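Local coordinates for muramoyltetrapeptide carboxypeptidase (Oxalobacter formigenes OXCC13, PDB 6UUK), which probably acts as a serine-type L,D-carboxypeptidase of the S66 family, trimming the C-terminal residue from muramoyl tetrapeptides of the bacterial cell wall, at residues 298-301 / 302-306; 130-133 / 134-138. All coordinates share one frame; numbering follows the deposited sequence.

Contact 1. Residues 298-301 / 302-306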
loop_
_atom_site.group_PDB
_atom_site.type_symbol
_atom_site.label_atom_id
_atom_site.label_comp_id
_atom_site.label_asym_id
_atom_site.label_seq_id
_atom_site.Cartn_x
_atom_site.Cartn_y
_atom_site.Cartn_z
ATOM N N SER B 298 -10.902 8.661 -15.796
ATOM C CA SER B 298 -11.032 10.029 -16.285
ATOM C C SER B 298 -10.357 11.017 -15.340
ATOM O O SER B 298 -9.727 11.981 -15.789
ATOM C CB SER B 298 -12.506 10.383 -16.472
ATOM O OG SER B 298 -12.655 11.702 -16.968
ATOM N N TRP B 299 -10.480 10.794 -14.029
ATOM C CA TRP B 299 -9.786 11.646 -13.071
ATOM C C TRP B 299 -8.281 11.414 -13.109
ATOM O O TRP B 299 -7.505 12.347 -12.874
ATOM C CB TRP B 299 -10.325 11.403 -11.661
ATOM C CG TRP B 299 -9.811 12.377 -10.644
ATOM C CD1 TRP B 299 -10.404 13.542 -10.253
ATOM C CD2 TRP B 299 -8.597 12.272 -9.889
ATOM N NE1 TRP B 299 -9.635 14.169 -9.302
ATOM C CE2 TRP B 299 -8.521 13.409 -9.061
ATOM C CE3 TRP B 299 -7.567 11.328 -9.834
ATOM C CZ2 TRP B 299 -7.457 13.627 -8.188
ATOM C CZ3 TRP B 299 -6.512 11.546 -8.967
ATOM C CH2 TRP B 299 -6.465 12.686 -8.156
ATOM N N LEU B 300 -7.855 10.183 -13.400
ATOM C CA LEU B 300 -6.429 9.893 -13.489
ATOM C C LEU B 300 -5.803 10.579 -14.698
ATOM O O LEU B 300 -4.724 11.174 -14.592
ATOM C CB LEU B 300 -6.207 8.382 -13.556
ATOM C CG LEU B 300 -4.756 7.903 -13.565
ATOM C CD1 LEU B 300 -4.121 8.084 -12.195
ATOM C CD2 LEU B 300 -4.669 6.452 -14.017
ATOM N N ARG B 301 -6.467 10.508 -15.854
ATOM C CA ARG B 301 -5.929 11.134 -17.057
ATOM C C ARG B 301 -5.931 12.654 -16.952
ATOM O O ARG B 301 -5.083 13.315 -17.560
ATOM C CB ARG B 301 -6.722 10.676 -18.280
ATOM C CG ARG B 301 -6.485 9.219 -18.646
ATOM C CD ARG B 301 -7.495 8.720 -19.665
ATOM N NE ARG B 301 -7.171 7.375 -20.132
ATOM C CZ ARG B 301 -7.980 6.625 -20.872
ATOM N NH1 ARG B 301 -9.173 7.082 -21.226
ATOM N NH2 ARG B 301 -7.600 5.413 -21.252
ATOM N N SER B 302 -6.867 13.225 -16.190
ATOM C CA SER B 302 -6.852 14.666 -15.967
ATOM C C SER B 302 -5.731 15.072 -15.020
ATOM O O SER B 302 -5.158 16.157 -15.167
ATOM C CB SER B 302 -8.203 15.131 -15.424
ATOM O OG SER B 302 -9.243 14.876 -16.352
ATOM N N ARG B 303 -5.401 14.215 -14.051
ATOM C CA ARG B 303 -4.325 14.518 -13.115
ATOM C C ARG B 303 -2.957 14.240 -13.726
ATOM O O ARG B 303 -2.056 15.083 -13.659
ATOM C CB ARG B 303 -4.510 13.712 -11.826
ATOM C CG ARG B 303 -3.242 13.561 -10.992
ATOM C CD ARG B 303 -2.775 14.890 -10.417
ATOM N NE ARG B 303 -3.571 15.302 -9.264
ATOM C CZ ARG B 303 -3.244 15.041 -8.002
ATOM N NH1 ARG B 303 -2.135 14.368 -7.730
ATOM N NH2 ARG B 303 -4.025 15.454 -7.013
ATOM N N LEU B 304 -2.784 13.065 -14.325
ATOM C CA LEU B 304 -1.480 12.678 -14.845
ATOM C C LEU B 304 -1.111 13.501 -16.074
ATOM O O LEU B 304 -1.973 13.965 -16.825
ATOM C CB LEU B 304 -1.460 11.191 -15.195
ATOM C CG LEU B 304 -1.644 10.203 -14.042
ATOM C CD1 LEU B 304 -1.297 8.793 -14.496
ATOM C CD2 LEU B 304 -0.807 10.610 -12.840
ATOM N N SER B 305 0.194 13.677 -16.270
ATOM C CA SER B 305 0.727 14.364 -17.437
ATOM C C SER B 305 1.141 13.411 -18.549
ATOM O O SER B 305 1.447 13.869 -19.654
ATOM C CB SER B 305 1.927 15.232 -17.037
ATOM O OG SER B 305 2.948 14.448 -16.443
ATOM N N ILE B 306 1.159 12.108 -18.286
ATOM C CA ILE B 306 1.535 11.112 -19.284
ATOM C C ILE B 306 0.270 10.436 -19.798
ATOM O O ILE B 306 -0.743 10.397 -19.083
ATOM C CB ILE B 306 2.522 10.085 -18.704
ATOM C CG1 ILE B 306 1.846 9.243 -17.621
ATOM C CG2 ILE B 306 3.748 10.789 -18.145
ATOM C CD1 ILE B 306 2.705 8.111 -17.103
#
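From Ser-298 to Leu-304 the backbone keeps the i to i+4 pattern of an alpha-helix up to its C-terminal end: the amides of Ser-302, Arg-303 and Leu-304 hydrogen-bond to the carbonyls of Ser-298, Trp-299 and Leu-300, the last being short and nearly straight (Leu-304 N to Leu-300 O 2.7 Å, 172°). The hydroxyl of Ser-302 also donates to the carbonyl of Ser-298 (OG to O 3.0 Å), from the face of the carbonyl plane opposite to its own amide. Trp-299 and Arg-303 run side by side. Arg-303 CB sits over one face of the indole as a CH-pi contact, 4.3 Å from the six-membered ring centroid. Bent at chi2 and chi3, the arginine brings a guanidinium face over Trp-299 CH2, the two planes 50° apart. Trp-299 NE1 hydrogen-bonds to Asp-101 OD2 of the second subunit. On the buried side Leu-300 CG meets Leu-304 CD1 at 3.7 Å, both side chains packing on Leu-274 of strand 273-280. Shortening Leu-300 to an alanine would remove CG and both methyls, and is likely to leave Leu-304 CD1 without this leucine partner and open a gap toward Leu-274. This is the C-terminal end of helix 293-303, the helix of a beta-alpha-beta crossover between the parallel strands 273-280 and 308-310.

Contact 2. Residues 130-133 / 134-138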
loop_
_atom_site.group_PDB
_atom_site.type_symbol
_atom_site.label_atom_id
_atom_site.label_comp_id
_atom_site.label_asym_id
_atom_site.label_seq_id
_atom_site.Cartn_x
_atom_site.Cartn_y
_atom_site.Cartn_z
ATOM N N THR B 130 9.523 -10.099 0.115
ATOM C CA THR B 130 9.976 -8.920 0.846
ATOM C C THR B 130 10.756 -9.304 2.099
ATOM O O THR B 130 11.721 -8.621 2.462
ATOM C CB THR B 130 8.776 -8.039 1.208
ATOM O OG1 THR B 130 8.163 -7.547 0.009
ATOM C CG2 THR B 130 9.204 -6.857 2.068
ATOM N N ARG B 131 10.372 -10.404 2.751
ATOM C CA ARG B 131 11.022 -10.827 3.987
ATOM C C ARG B 131 12.484 -11.214 3.800
ATOM O O ARG B 131 13.175 -11.438 4.800
ATOM C CB ARG B 131 10.277 -12.013 4.599
ATOM C CG ARG B 131 9.134 -11.642 5.523
ATOM C CD ARG B 131 8.718 -12.848 6.352
ATOM N NE ARG B 131 7.819 -12.493 7.445
ATOM C CZ ARG B 131 7.522 -13.302 8.456
ATOM N NH1 ARG B 131 6.694 -12.899 9.410
ATOM N NH2 ARG B 131 8.058 -14.512 8.517
ATOM N N LEU B 132 12.975 -11.304 2.562
ATOM C CA LEU B 132 14.323 -11.807 2.337
ATOM C C LEU B 132 15.058 -11.025 1.255
ATOM O O LEU B 132 15.949 -11.569 0.594
ATOM C CB LEU B 132 14.289 -13.297 1.983
ATOM C CG LEU B 132 13.146 -13.793 1.092
ATOM C CD1 LEU B 132 13.397 -13.487 -0.379
ATOM C CD2 LEU B 132 12.918 -15.281 1.297
ATOM N N LEU B 133 14.713 -9.749 1.065
ATOM C CA LEU B 133 15.422 -8.939 0.080
ATOM C C LEU B 133 16.887 -8.751 0.457
ATOM O O LEU B 133 17.748 -8.665 -0.426
ATOM C CB LEU B 133 14.738 -7.581 -0.079
ATOM C CG LEU B 133 13.407 -7.569 -0.834
ATOM C CD1 LEU B 133 12.807 -6.174 -0.831
ATOM C CD2 LEU B 133 13.598 -8.070 -2.257
ATOM N N HIS B 134 17.189 -8.690 1.755
ATOM C CA HIS B 134 18.567 -8.542 2.200
ATOM C C HIS B 134 19.311 -9.868 2.264
ATOM O O HIS B 134 20.546 -9.872 2.246
ATOM C CB HIS B 134 18.605 -7.861 3.570
ATOM C CG HIS B 134 17.998 -6.493 3.581
ATOM N ND1 HIS B 134 18.667 -5.380 3.120
ATOM C CD2 HIS B 134 16.785 -6.058 3.997
ATOM C CE1 HIS B 134 17.892 -4.318 3.251
ATOM N NE2 HIS B 134 16.744 -4.702 3.782
ATOM N N ASP B 135 18.592 -10.991 2.342
ATOM C CA ASP B 135 19.255 -12.291 2.357
ATOM C C ASP B 135 19.775 -12.670 0.978
ATOM O O ASP B 135 20.740 -13.437 0.869
ATOM C CB ASP B 135 18.298 -13.366 2.872
ATOM C CG ASP B 135 17.824 -13.098 4.286
ATOM O OD1 ASP B 135 18.583 -12.479 5.061
ATOM O OD2 ASP B 135 16.694 -13.509 4.624
ATOM N N LEU B 136 19.159 -12.151 -0.077
ATOM C CA LEU B 136 19.553 -12.464 -1.441
ATOM C C LEU B 136 20.681 -11.545 -1.900
ATOM O O LEU B 136 20.936 -10.489 -1.316
ATOM C CB LEU B 136 18.360 -12.334 -2.390
ATOM C CG LEU B 136 17.052 -12.991 -1.945
ATOM C CD1 LEU B 136 15.944 -12.712 -2.944
ATOM C CD2 LEU B 136 17.227 -14.484 -1.735
ATOM N N ASP B 137 21.355 -11.965 -2.967
ATOM C CA ASP B 137 22.424 -11.195 -3.598
ATOM C C ASP B 137 21.999 -10.951 -5.044
ATOM O O ASP B 137 22.278 -11.762 -5.930
ATOM C CB ASP B 137 23.763 -11.929 -3.511
ATOM C CG ASP B 137 24.929 -11.079 -3.981
ATOM O OD1 ASP B 137 24.721 -9.880 -4.261
ATOM O OD2 ASP B 137 26.055 -11.612 -4.070
ATOM N N PHE B 138 21.319 -9.826 -5.278
ATOM C CA PHE B 138 20.815 -9.528 -6.612
ATOM C C PHE B 138 21.930 -9.197 -7.594
ATOM O O PHE B 138 21.725 -9.317 -8.806
ATOM C CB PHE B 138 19.801 -8.385 -6.544
ATOM C CG PHE B 138 18.550 -8.738 -5.789
ATOM C CD1 PHE B 138 18.438 -8.457 -4.437
ATOM C CD2 PHE B 138 17.493 -9.363 -6.429
ATOM C CE1 PHE B 138 17.290 -8.787 -3.739
ATOM C CE2 PHE B 138 16.343 -9.696 -5.737
ATOM C CZ PHE B 138 16.241 -9.406 -4.391
#
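The ring of Phe-138 meets Leu-133 at its edge: the Leu-133 carbonyl oxygen lies close to the ring plane, 3.3 Å from Phe-138 CE1, so the polarised C-H rim faces the oxygen. Next to it, Leu-133 CD2 touches Phe-138 CZ at 3.7 Å, so the same leucine meets the ring through its carbonyl oxygen and through one methyl. The imidazole of His-134 leans obliquely against the carbonyl carbon of Leu-133 (CG to C 4.0 Å); beyond the two segments it stands edge-to-face with Trp-234, while its NE2 makes a weak hydrogen bond to Glu-264 of the second subunit. The chain here makes a short helical turn, within the connection that leads from strand 119-122 to helix 138-142 in the crossover to the neighbouring parallel strand 147-150: type I geometry at 132-135 carries on through Asp-135, and the Leu-132 carbonyl oxygen accepts two weak bonds, from Asp-135 N at 3.2 Å and from Leu-136 N at 3.3 Å. Leu-136 CG presses close to the same oxygen. With its CG between the backbone N and the carbonyl carbon (chi1 38°), Leu-132 sends CD1 to the CD1 methyl of Leu-136, 3.7 Å away. Asp-135 OD2 lies 3.6 Å from Leu-132 CB and has a weak hydrogen bond to Ser-105 OG of helix 101-111, a serine on which Leu-132 and Leu-136 also pack. Asp-137 then takes the N-cap position of helix 138-142. At the other end of the segment pair, the extended Arg-131 reaches over to the second subunit, where its NE forms a salt bridge with Glu-256.

Contact 2 (130-138) comes first along the chain, in the family's N-terminal range, and contact 1 (298-306) follows in the C-terminal range. Their centres are 35 Å apart and their nearest atoms about 23 Å, with no touch inside one chain. Each belongs to the connection between parallel strands of a different sheet: contact 2 between strands 119-122 and 147-150, contact 1 between strands 273-280 and 308-310. The dimer brings them together, since Arg-131 and His-134 of one subunit pack against Trp-299 and Arg-303 of the other. Here the interface sets the N-terminal part of one copy against the C-terminal part of its partner; both contacts lie away from the predicted catalytic residues.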